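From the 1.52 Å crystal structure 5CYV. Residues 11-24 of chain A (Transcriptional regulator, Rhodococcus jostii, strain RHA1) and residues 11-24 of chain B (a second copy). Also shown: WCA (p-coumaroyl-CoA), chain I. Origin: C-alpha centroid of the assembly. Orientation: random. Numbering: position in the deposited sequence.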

ATOM      1  N   ILE A  11     -11.719   3.851   1.100  1.00 19.89           N
ATOM      2  CA  ILE A  11     -10.622   3.876   2.068  1.00 18.91           C
ATOM      3  C   ILE A  11      -9.590   2.790   1.778  1.00 17.49           C
ATOM      4  O   ILE A  11      -8.399   3.012   2.035  1.00 19.27           O
ATOM      5  N   GLY A  12     -10.041   1.639   1.266  1.00 17.12           N
ATOM      6  CA  GLY A  12      -9.050   0.603   0.935  1.00 18.45           C
ATOM      7  C   GLY A  12      -8.120   1.014  -0.191  1.00 16.09           C
ATOM      8  O   GLY A  12      -6.912   0.780  -0.149  1.00 17.79           O
ATOM      9  N   PHE A  13      -8.700   1.644  -1.208  1.00 17.58           N
ATOM     10  CA  PHE A  13      -7.895   2.132  -2.322  1.00 18.06           C
ATOM     11  C   PHE A  13      -6.904   3.162  -1.811  1.00 16.90           C
ATOM     12  O   PHE A  13      -5.703   3.138  -2.141  1.00 17.02           O
ATOM     13  N   LEU A  14      -7.416   4.084  -0.990  1.00 16.96           N
ATOM     14  CA  LEU A  14      -6.548   5.132  -0.480  1.00 17.09           C
ATOM     15  C   LEU A  14      -5.412   4.607   0.375  1.00 16.40           C
ATOM     16  O   LEU A  14      -4.283   5.124   0.309  1.00 17.18           O
ATOM     17  N   LEU A  15      -5.712   3.670   1.282  1.00 16.79           N
ATOM     18  CA  LEU A  15      -4.646   3.100   2.085  1.00 16.68           C
ATOM     19  C   LEU A  15      -3.606   2.379   1.258  1.00 18.09           C
ATOM     20  O   LEU A  15      -2.389   2.562   1.482  1.00 19.30           O
ATOM     21  N   SER A  16      -4.039   1.595   0.259  1.00 18.27           N
ATOM     22  CA  SER A  16      -3.088   0.918  -0.586  1.00 18.48           C
ATOM     23  C   SER A  16      -2.280   1.896  -1.382  1.00 16.37           C
ATOM     24  O   SER A  16      -1.076   1.687  -1.603  1.00 18.82           O
ATOM     25  N   ARG A  17      -2.936   2.952  -1.871  1.00 17.02           N
ATOM     26  CA  ARG A  17      -2.222   3.956  -2.662  1.00 17.25           C
ATOM     27  C   ARG A  17      -1.205   4.706  -1.824  1.00 18.98           C
ATOM     28  O   ARG A  17      -0.035   4.872  -2.223  1.00 18.23           O
ATOM     29  N   VAL A  18      -1.605   5.176  -0.658  1.00 17.80           N
ATOM     30  CA  VAL A  18      -0.665   5.959   0.179  1.00 18.02           C
ATOM     31  C   VAL A  18       0.425   5.021   0.745  1.00 17.44           C
ATOM     32  O   VAL A  18       1.589   5.407   0.767  1.00 18.83           O
ATOM     33  N   GLY A  19       0.064   3.774   1.040  1.00 17.15           N
ATOM     34  CA  GLY A  19       1.090   2.780   1.477  1.00 17.58           C
ATOM     35  C   GLY A  19       2.131   2.613   0.397  1.00 17.07           C
ATOM     36  O   GLY A  19       3.344   2.491   0.713  1.00 19.29           O
ATOM     37  N   GLY A  20       1.721   2.569  -0.884  1.00 17.00           N
ATOM     38  CA  GLY A  20       2.698   2.359  -1.924  1.00 17.14           C
ATOM     39  C   GLY A  20       3.521   3.606  -2.195  1.00 16.79           C
ATOM     40  O   GLY A  20       4.702   3.508  -2.536  1.00 18.87           O
ATOM     41  N   MET A  21       2.905   4.789  -2.055  1.00 18.89           N
ATOM     42  CA  MET A  21       3.633   6.071  -2.144  1.00 20.54           C
ATOM     43  C   MET A  21       4.730   6.149  -1.083  1.00 19.80           C
ATOM     44  O   MET A  21       5.870   6.532  -1.360  1.00 21.04           O
ATOM     45  N   VAL A  22       4.364   5.798   0.151  1.00 19.72           N
ATOM     46  CA  VAL A  22       5.337   5.781   1.248  1.00 20.84           C
ATOM     47  C   VAL A  22       6.445   4.755   1.001  1.00 19.70           C
ATOM     48  O   VAL A  22       7.638   5.098   1.157  1.00 20.65           O
ATOM     49  N   LEU A  23       6.070   3.557   0.567  1.00 19.74           N
ATOM     50  CA  LEU A  23       7.041   2.517   0.259  1.00 19.79           C
ATOM     51  C   LEU A  23       8.042   3.000  -0.793  1.00 18.51           C
ATOM     52  O   LEU A  23       9.251   2.836  -0.622  1.00 19.90           O
ATOM     53  N   GLY A  24       7.546   3.595  -1.878  1.00 19.01           N
ATOM     54  CA  GLY A  24       8.426   4.085  -2.923  1.00 21.15           C
ATOM     55  C   GLY A  24       9.337   5.193  -2.388  1.00 20.18           C
ATOM     56  O   GLY A  24      10.520   5.196  -2.706  1.00 20.89           O
TER
ATOM     57  N   ILE B  11       4.488   5.284  11.440  1.00 20.44           N
ATOM     58  CA  ILE B  11       3.268   5.444  10.647  1.00 18.41           C
ATOM     59  C   ILE B  11       3.490   5.037   9.187  1.00 20.25           C
ATOM     60  O   ILE B  11       2.564   4.501   8.551  1.00 19.44           O
ATOM     61  N   GLY B  12       4.718   5.177   8.686  1.00 22.17           N
ATOM     62  CA  GLY B  12       4.969   4.806   7.279  1.00 21.13           C
ATOM     63  C   GLY B  12       4.914   3.300   7.182  1.00 20.73           C
ATOM     64  O   GLY B  12       4.310   2.732   6.283  1.00 20.34           O
ATOM     65  N   PHE B  13       5.545   2.620   8.116  1.00 20.76           N
ATOM     66  CA  PHE B  13       5.468   1.166   8.148  1.00 18.74           C
ATOM     67  C   PHE B  13       4.026   0.717   8.231  1.00 17.71           C
ATOM     68  O   PHE B  13       3.614  -0.232   7.521  1.00 18.43           O
ATOM     69  N   LEU B  14       3.244   1.305   9.128  1.00 17.50           N
ATOM     70  CA  LEU B  14       1.891   0.859   9.279  1.00 16.52           C
ATOM     71  C   LEU B  14       1.040   1.093   8.021  1.00 17.14           C
ATOM     72  O   LEU B  14       0.165   0.268   7.723  1.00 18.33           O
ATOM     73  N   LEU B  15       1.252   2.219   7.334  1.00 17.35           N
ATOM     74  CA  LEU B  15       0.552   2.457   6.067  1.00 16.88           C
ATOM     75  C   LEU B  15       0.910   1.374   5.064  1.00 18.21           C
ATOM     76  O   LEU B  15       0.021   0.857   4.355  1.00 19.26           O
ATOM     77  N   SER B  16       2.196   1.090   4.893  1.00 19.15           N
ATOM     78  CA  SER B  16       2.586   0.078   3.911  1.00 19.08           C
ATOM     79  C   SER B  16       2.084  -1.297   4.376  1.00 17.56           C
ATOM     80  O   SER B  16       1.717  -2.132   3.518  1.00 18.14           O
ATOM     81  N   ARG B  17       2.144  -1.572   5.680  1.00 17.45           N
ATOM     82  CA  ARG B  17       1.699  -2.847   6.196  1.00 20.41           C
ATOM     83  C   ARG B  17       0.207  -3.077   5.940  1.00 18.80           C
ATOM     84  O   ARG B  17      -0.181  -4.062   5.305  1.00 18.21           O
ATOM     85  N   VAL B  18      -0.613  -2.128   6.333  1.00 18.14           N
ATOM     86  CA  VAL B  18      -2.049  -2.298   6.086  1.00 16.50           C
ATOM     87  C   VAL B  18      -2.388  -2.155   4.613  1.00 19.86           C
ATOM     88  O   VAL B  18      -3.208  -2.929   4.100  1.00 17.75           O
ATOM     89  N   GLY B  19      -1.740  -1.220   3.901  1.00 17.26           N
ATOM     90  CA  GLY B  19      -1.951  -1.157   2.451  1.00 16.93           C
ATOM     91  C   GLY B  19      -1.666  -2.484   1.743  1.00 19.08           C
ATOM     92  O   GLY B  19      -2.406  -2.872   0.828  1.00 19.36           O
ATOM     93  N   GLY B  20      -0.616  -3.151   2.225  1.00 18.73           N
ATOM     94  CA  GLY B  20      -0.287  -4.430   1.602  1.00 17.89           C
ATOM     95  C   GLY B  20      -1.275  -5.512   1.938  1.00 19.23           C
ATOM     96  O   GLY B  20      -1.515  -6.398   1.085  1.00 19.82           O
ATOM     97  N   MET B  21      -1.800  -5.484   3.169  1.00 18.76           N
ATOM     98  CA  MET B  21      -2.891  -6.409   3.518  1.00 19.27           C
ATOM     99  C   MET B  21      -4.068  -6.234   2.574  1.00 20.09           C
ATOM    100  O   MET B  21      -4.652  -7.225   2.056  1.00 20.41           O
ATOM    101  N   VAL B  22      -4.402  -4.984   2.324  1.00 18.59           N
ATOM    102  CA  VAL B  22      -5.557  -4.711   1.462  1.00 18.49           C
ATOM    103  C   VAL B  22      -5.253  -5.189   0.052  1.00 17.65           C
ATOM    104  O   VAL B  22      -6.103  -5.881  -0.544  1.00 18.68           O
ATOM    105  N   LEU B  23      -4.057  -4.869  -0.475  1.00 17.15           N
ATOM    106  CA  LEU B  23      -3.733  -5.329  -1.837  1.00 15.52           C
ATOM    107  C   LEU B  23      -3.824  -6.849  -1.997  1.00 19.02           C
ATOM    108  O   LEU B  23      -4.388  -7.344  -2.960  1.00 18.82           O
ATOM    109  N   GLY B  24      -3.281  -7.582  -1.058  1.00 19.92           N
ATOM    110  CA  GLY B  24      -3.278  -9.032  -1.185  1.00 20.97           C
ATOM    111  C   GLY B  24      -4.706  -9.560  -1.063  1.00 19.63           C
ATOM    112  O   GLY B  24      -5.076 -10.476  -1.794  1.00 20.54           O
TER

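Helices pack most closely where glycine removes the side chain at the point of crossing, and the two copies of this transcriptional regulator illustrate the principle. Their helices run at 129° to each other, with axes only 7.6 Å apart, and A:Gly19 and B:Gly19 lie at the center. A CB on A:Gly19 would point toward the partner and fall 2.7 Å from B:Leu15 O; one on B:Gly19 would fall 3.0 Å from A:Leu15 O. Both would clash.

The leucines cover the most surface. B:Leu15 (82 Å²) and A:Leu15 (71 Å²) both point toward the opposing helix with chi1 m and chi2 t, and they meet at 3.8 Å between their CD2 atoms. B:Leu15 acts as a knob, seated among A:Leu15, A:Val18, A:Gly19 and A:Val22; its CD1 lies 4.2 Å from A:Val18 CG1 and 4.3 Å from A:Val22 CG2. A:Leu15 CD1 approaches B:Val18 CG1 at 4.2 Å, and all the valines here adopt chi1 t.

A:Ser16 (70 Å²) supplies the polar counterpart. Its CB points sideways and chi1 is m, leaving OG 3.1 Å from B:Gly19 O and 3.2 Å from A:Gly12 O, so its single proton has two possible acceptors. In the other copy, B:Ser16 OG, also m, donates to A:Gly19 O at 2.9 Å. Apolar atoms also border the A:Ser16 hydroxyl: its OG lies 3.5 Å from B:Val22 CG1 and 3.6 Å from B:Leu23 CG.

The bound p-coumaroyl-CoA also packs against bare backbone at B:Gly20, where a CB would point away from the partner helix. Its N6 donates to B:Ser16 O at 2.8 Å and sits 3.5 Å from B:Gly20 CA, where a CB would clash. A:Leu23 CD1 touches its C5 at 3.5 Å, and A:Val22 CG1, 3.7 Å from B:Gly12 CA, also lies 3.7 Å from ligand atom CAT.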

ATOM      1  CB  ILE A  11     -11.145   3.732   3.495  1.00 24.31           C
ATOM      2  CG1 ILE A  11     -10.043   3.968   4.520  1.00 25.80           C
ATOM      3  CG2 ILE A  11     -11.884   2.394   3.727  1.00 25.53           C
ATOM      4  CD1 ILE A  11      -9.688   5.400   4.626  1.00 31.50           C
ATOM      5  CB  PHE A  13      -8.815   2.722  -3.396  1.00 17.20           C
ATOM      6  CG  PHE A  13      -8.082   3.435  -4.483  1.00 18.05           C
ATOM      7  CD1 PHE A  13      -7.474   2.694  -5.500  1.00 19.83           C
ATOM      8  CD2 PHE A  13      -8.076   4.834  -4.550  1.00 19.40           C
ATOM      9  CE1 PHE A  13      -6.824   3.348  -6.564  1.00 21.49           C
ATOM     10  CE2 PHE A  13      -7.438   5.488  -5.636  1.00 23.05           C
ATOM     11  CZ  PHE A  13      -6.819   4.737  -6.608  1.00 22.07           C
ATOM     12  CB  LEU A  14      -7.402   6.140   0.288  1.00 16.47           C
ATOM     13  CG  LEU A  14      -8.371   6.916  -0.619  1.00 20.17           C
ATOM     14  CD1 LEU A  14      -9.431   7.669   0.257  1.00 19.75           C
ATOM     15  CD2 LEU A  14      -7.570   7.927  -1.512  1.00 20.47           C
ATOM     16  CB  LEU A  15      -5.270   2.109   3.074  1.00 20.17           C
ATOM     17  CG  LEU A  15      -5.793   2.767   4.298  1.00 24.80           C
ATOM     18  CD1 LEU A  15      -6.686   1.799   5.089  1.00 27.18           C
ATOM     19  CD2 LEU A  15      -4.601   3.260   5.210  1.00 25.75           C
ATOM     20  CB  SER A  16      -3.816  -0.010  -1.518  1.00 20.99           C
ATOM     21  OG  SER A  16      -4.388  -1.044  -0.759  1.00 24.21           O
ATOM     22  CB  ARG A  17      -3.211   4.920  -3.291  1.00 20.14           C
ATOM     23  CG  ARG A  17      -3.928   4.283  -4.484  1.00 19.87           C
ATOM     24  CD  ARG A  17      -3.171   4.547  -5.781  1.00 22.24           C
ATOM     25  NE  ARG A  17      -3.304   5.963  -6.174  1.00 23.34           N
ATOM     26  CZ  ARG A  17      -2.343   6.883  -6.073  1.00 22.18           C
ATOM     27  NH1 ARG A  17      -2.614   8.122  -6.444  1.00 25.15           N
ATOM     28  NH2 ARG A  17      -1.120   6.573  -5.653  1.00 23.01           N
ATOM     29  CB  VAL A  18      -1.380   6.701   1.279  1.00 17.50           C
ATOM     30  CG1 VAL A  18      -0.383   7.379   2.188  1.00 19.84           C
ATOM     31  CG2 VAL A  18      -2.277   7.765   0.651  1.00 18.87           C
ATOM     32  CB  MET A  21       2.718   7.286  -1.947  1.00 20.88           C
ATOM     33  CG  MET A  21       1.757   7.466  -3.127  1.00 22.42           C
ATOM     34  SD  MET A  21       0.453   8.694  -2.747  1.00 25.26           S
ATOM     35  CE  MET A  21       1.526  10.099  -2.543  1.00 29.54           C
ATOM     36  CB  VAL A  22       4.631   5.476   2.569  1.00 20.85           C
ATOM     37  CG1 VAL A  22       5.664   5.072   3.693  1.00 26.62           C
ATOM     38  CG2 VAL A  22       3.797   6.685   2.932  1.00 23.52           C
ATOM     39  CB  LEU A  23       6.335   1.250  -0.228  1.00 21.31           C
ATOM     40  CG  LEU A  23       7.234   0.055  -0.554  1.00 21.98           C
ATOM     41  CD1 LEU A  23       6.566  -1.248  -0.142  1.00 25.60           C
ATOM     42  CD2 LEU A  23       7.590   0.036  -2.031  1.00 22.17           C
TER
ATOM     43  CB  ILE B  11       2.744   6.886  10.723  1.00 20.56           C
ATOM     44  CG1 ILE B  11       1.328   6.963  10.117  1.00 26.91           C
ATOM     45  CG2 ILE B  11       3.649   7.789   9.998  1.00 26.99           C
ATOM     46  CD1 ILE B  11       0.314   6.276  10.930  1.00 27.86           C
ATOM     47  CB  PHE B  13       6.263   0.576   9.368  1.00 18.23           C
ATOM     48  CG  PHE B  13       5.935  -0.887   9.661  1.00 17.95           C
ATOM     49  CD1 PHE B  13       6.515  -1.895   8.851  1.00 21.04           C
ATOM     50  CD2 PHE B  13       5.076  -1.248  10.679  1.00 18.86           C
ATOM     51  CE1 PHE B  13       6.218  -3.251   9.112  1.00 22.44           C
ATOM     52  CE2 PHE B  13       4.764  -2.579  10.946  1.00 20.99           C
ATOM     53  CZ  PHE B  13       5.357  -3.597  10.132  1.00 23.43           C
ATOM     54  CB  LEU B  14       1.230   1.598  10.467  1.00 15.48           C
ATOM     55  CG  LEU B  14       1.833   1.198  11.824  1.00 17.70           C
ATOM     56  CD1 LEU B  14       1.424   2.223  12.887  1.00 19.08           C
ATOM     57  CD2 LEU B  14       1.513  -0.236  12.230  1.00 17.51           C
ATOM     58  CB  LEU B  15       0.904   3.831   5.535  1.00 17.13           C
ATOM     59  CG  LEU B  15       0.177   4.962   6.307  1.00 18.54           C
ATOM     60  CD1 LEU B  15       0.918   6.301   6.063  1.00 22.00           C
ATOM     61  CD2 LEU B  15      -1.347   5.132   5.955  1.00 17.75           C
ATOM     62  CB  SER B  16       4.123   0.081   3.732  1.00 22.17           C
ATOM     63  OG  SER B  16       4.546   1.320   3.129  1.00 24.48           O
ATOM     64  CB  ARG B  17       2.005  -2.913   7.712  1.00 22.11           C
ATOM     65  CG  ARG B  17       1.562  -4.197   8.354  1.00 22.39           C
ATOM     66  CD  ARG B  17       2.539  -5.353   8.063  1.00 26.77           C
ATOM     67  NE  ARG B  17       2.355  -6.368   9.095  1.00 27.72           N
ATOM     68  CZ  ARG B  17       1.327  -7.215   9.134  1.00 27.94           C
ATOM     69  NH1 ARG B  17       1.183  -8.079  10.123  1.00 31.81           N
ATOM     70  NH2 ARG B  17       0.401  -7.187   8.183  1.00 29.80           N
ATOM     71  CB  VAL B  18      -2.851  -1.291   6.931  1.00 20.94           C
ATOM     72  CG1 VAL B  18      -4.352  -1.402   6.610  1.00 23.57           C
ATOM     73  CG2 VAL B  18      -2.559  -1.609   8.432  1.00 22.34           C
ATOM     74  CB  MET B  21      -3.383  -6.183   4.958  1.00 20.91           C
ATOM     75  CG  MET B  21      -2.335  -6.512   5.971  1.00 24.37           C
ATOM     76  SD  MET B  21      -2.764  -5.888   7.656  1.00 24.90           S
ATOM     77  CE  MET B  21      -4.188  -6.903   7.998  1.00 30.87           C
ATOM     78  CB  VAL B  22      -5.896  -3.225   1.467  1.00 18.43           C
ATOM     79  CG1 VAL B  22      -7.018  -2.951   0.403  1.00 23.78           C
ATOM     80  CG2 VAL B  22      -6.430  -2.809   2.845  1.00 21.10           C
ATOM     81  CB  LEU B  23      -2.311  -4.834  -2.226  1.00 15.85           C
ATOM     82  CG  LEU B  23      -2.204  -3.322  -2.457  1.00 18.41           C
ATOM     83  CD1 LEU B  23      -0.807  -2.857  -2.448  1.00 18.20           C
ATOM     84  CD2 LEU B  23      -2.827  -2.868  -3.791  1.00 18.27           C
TER
HETATM   85  C4  WCA I 201       4.091  -3.260  -2.181  1.00 17.38           C
HETATM   86  C5  WCA I 201       4.071  -3.662  -0.845  1.00 15.09           C
HETATM   87  C6  WCA I 201       3.137  -2.986   0.014  1.00 16.74           C
HETATM   88  C8  WCA I 201       5.578  -4.907  -1.893  1.00 19.00           C
HETATM   89  N1  WCA I 201       2.403  -1.973  -0.517  1.00 18.41           N
HETATM   90  N3  WCA I 201       3.326  -2.243  -2.664  1.00 16.65           N
HETATM   91  CAV WCA I 201       7.543   1.609   4.935  1.00 21.63           C
HETATM   92  CAT WCA I 201       7.854   2.775   5.528  1.00 23.22           C
HETATM   93  CBS WCA I 201       8.655   2.735   6.663  1.00 23.40           C
HETATM   94  OAJ WCA I 201       8.850   3.992   7.278  1.00 31.31           O
HETATM   95  CAU WCA I 201       9.141   1.541   7.190  1.00 23.48           C
HETATM   96  CAW WCA I 201       8.842   0.338   6.578  1.00 24.26           C
HETATM   97  CBT WCA I 201       8.048   0.420   5.429  1.00 20.99           C
HETATM   98  CAR WCA I 201       7.599  -0.735   4.650  1.00 21.84           C
HETATM   99  CAQ WCA I 201       7.826  -2.039   5.298  1.00 25.91           C
HETATM  100  CBP WCA I 201       7.194  -3.189   4.621  1.00 29.26           C
HETATM  101  OAD WCA I 201       6.583  -3.140   3.563  1.00 28.58           O
HETATM  102  SBO WCA I 201       7.392  -4.683   5.555  1.00 27.60           S
HETATM  103  CBA WCA I 201       6.441  -5.906   4.583  1.00 24.41           C
HETATM  104  CAY WCA I 201       4.955  -5.601   4.799  1.00 24.86           C
HETATM  105  NBH WCA I 201       4.207  -6.766   4.313  1.00 24.81           N
HETATM  106  CBQ WCA I 201       3.740  -6.920   2.928  1.00 26.10           C
HETATM  107  OAE WCA I 201       4.011  -6.039   2.110  1.00 23.34           O
HETATM  108  CBB WCA I 201       2.961  -8.195   2.688  1.00 23.34           C
HETATM  109  CAZ WCA I 201       1.786  -7.926   1.664  1.00 23.37           C
HETATM  110  NBI WCA I 201       2.394  -7.676   0.375  1.00 24.06           N
HETATM  111  CBR WCA I 201       2.005  -8.434  -0.719  1.00 21.82           C
HETATM  112  OAF WCA I 201       1.141  -9.247  -0.540  1.00 24.46           O
HETATM  113  CBX WCA I 201       2.690  -8.252  -2.023  1.00 21.60           C
HETATM  114  OAK WCA I 201       3.877  -7.524  -1.763  1.00 21.90           O
HETATM  115  CCD WCA I 201       1.845  -7.449  -3.021  1.00 20.28           C
HETATM  116  CAA WCA I 201       1.515  -6.029  -2.525  1.00 20.67           C
HETATM  117  CAB WCA I 201       0.505  -8.145  -3.342  1.00 25.43           C
HETATM  118  CBD WCA I 201       2.616  -7.279  -4.352  1.00 23.27           C
HETATM  119  OBK WCA I 201       2.916  -8.612  -4.836  1.00 23.71           O
HETATM  120  PCG WCA I 201       2.643  -9.101  -6.329  1.00 22.12           P
HETATM  121  OAP WCA I 201       2.530 -10.593  -6.275  1.00 26.79           O
HETATM  122  OAI WCA I 201       1.597  -8.296  -6.995  1.00 23.99           O
HETATM  123  OBN WCA I 201       3.955  -8.770  -7.182  1.00 22.00           O
HETATM  124  PCF WCA I 201       5.446  -8.388  -6.863  1.00 23.99           P
HETATM  125  OAO WCA I 201       6.126  -8.236  -8.243  1.00 24.59           O
HETATM  126  OAH WCA I 201       6.038  -9.347  -5.855  1.00 24.65           O
HETATM  127  O5' WCA I 201       5.353  -6.918  -6.183  1.00 22.30           O
HETATM  128  C5' WCA I 201       4.820  -5.834  -6.901  1.00 23.16           C
HETATM  129  C4' WCA I 201       5.351  -4.545  -6.350  1.00 20.48           C
HETATM  130  O4' WCA I 201       4.542  -4.594  -4.966  1.00 20.03           O
HETATM  131  C3' WCA I 201       6.729  -4.505  -6.070  1.00 20.96           C
HETATM  132  O3' WCA I 201       7.132  -3.192  -6.602  1.00 21.90           O
HETATM  133  PCE WCA I 201       8.024  -3.113  -7.966  1.00 25.79           P
HETATM  134  OAM WCA I 201       9.264  -3.925  -7.665  1.00 28.72           O
HETATM  135  OAN WCA I 201       8.283  -1.631  -8.142  1.00 27.81           O
HETATM  136  OAG WCA I 201       7.163  -3.712  -9.035  1.00 27.52           O
HETATM  137  C2' WCA I 201       6.795  -4.396  -4.496  1.00 18.14           C
HETATM  138  O2' WCA I 201       7.850  -3.577  -4.067  1.00 21.67           O
HETATM  139  C1' WCA I 201       5.356  -3.853  -4.204  1.00 19.60           C
HETATM  140  N9  WCA I 201       5.037  -4.063  -2.814  1.00 19.22           N
HETATM  141  N7  WCA I 201       4.986  -4.703  -0.682  1.00 18.43           N
HETATM  142  C2  WCA I 201       2.489  -1.608  -1.771  1.00 19.70           C
HETATM  143  N6  WCA I 201       3.093  -3.392   1.367  1.00 16.48           N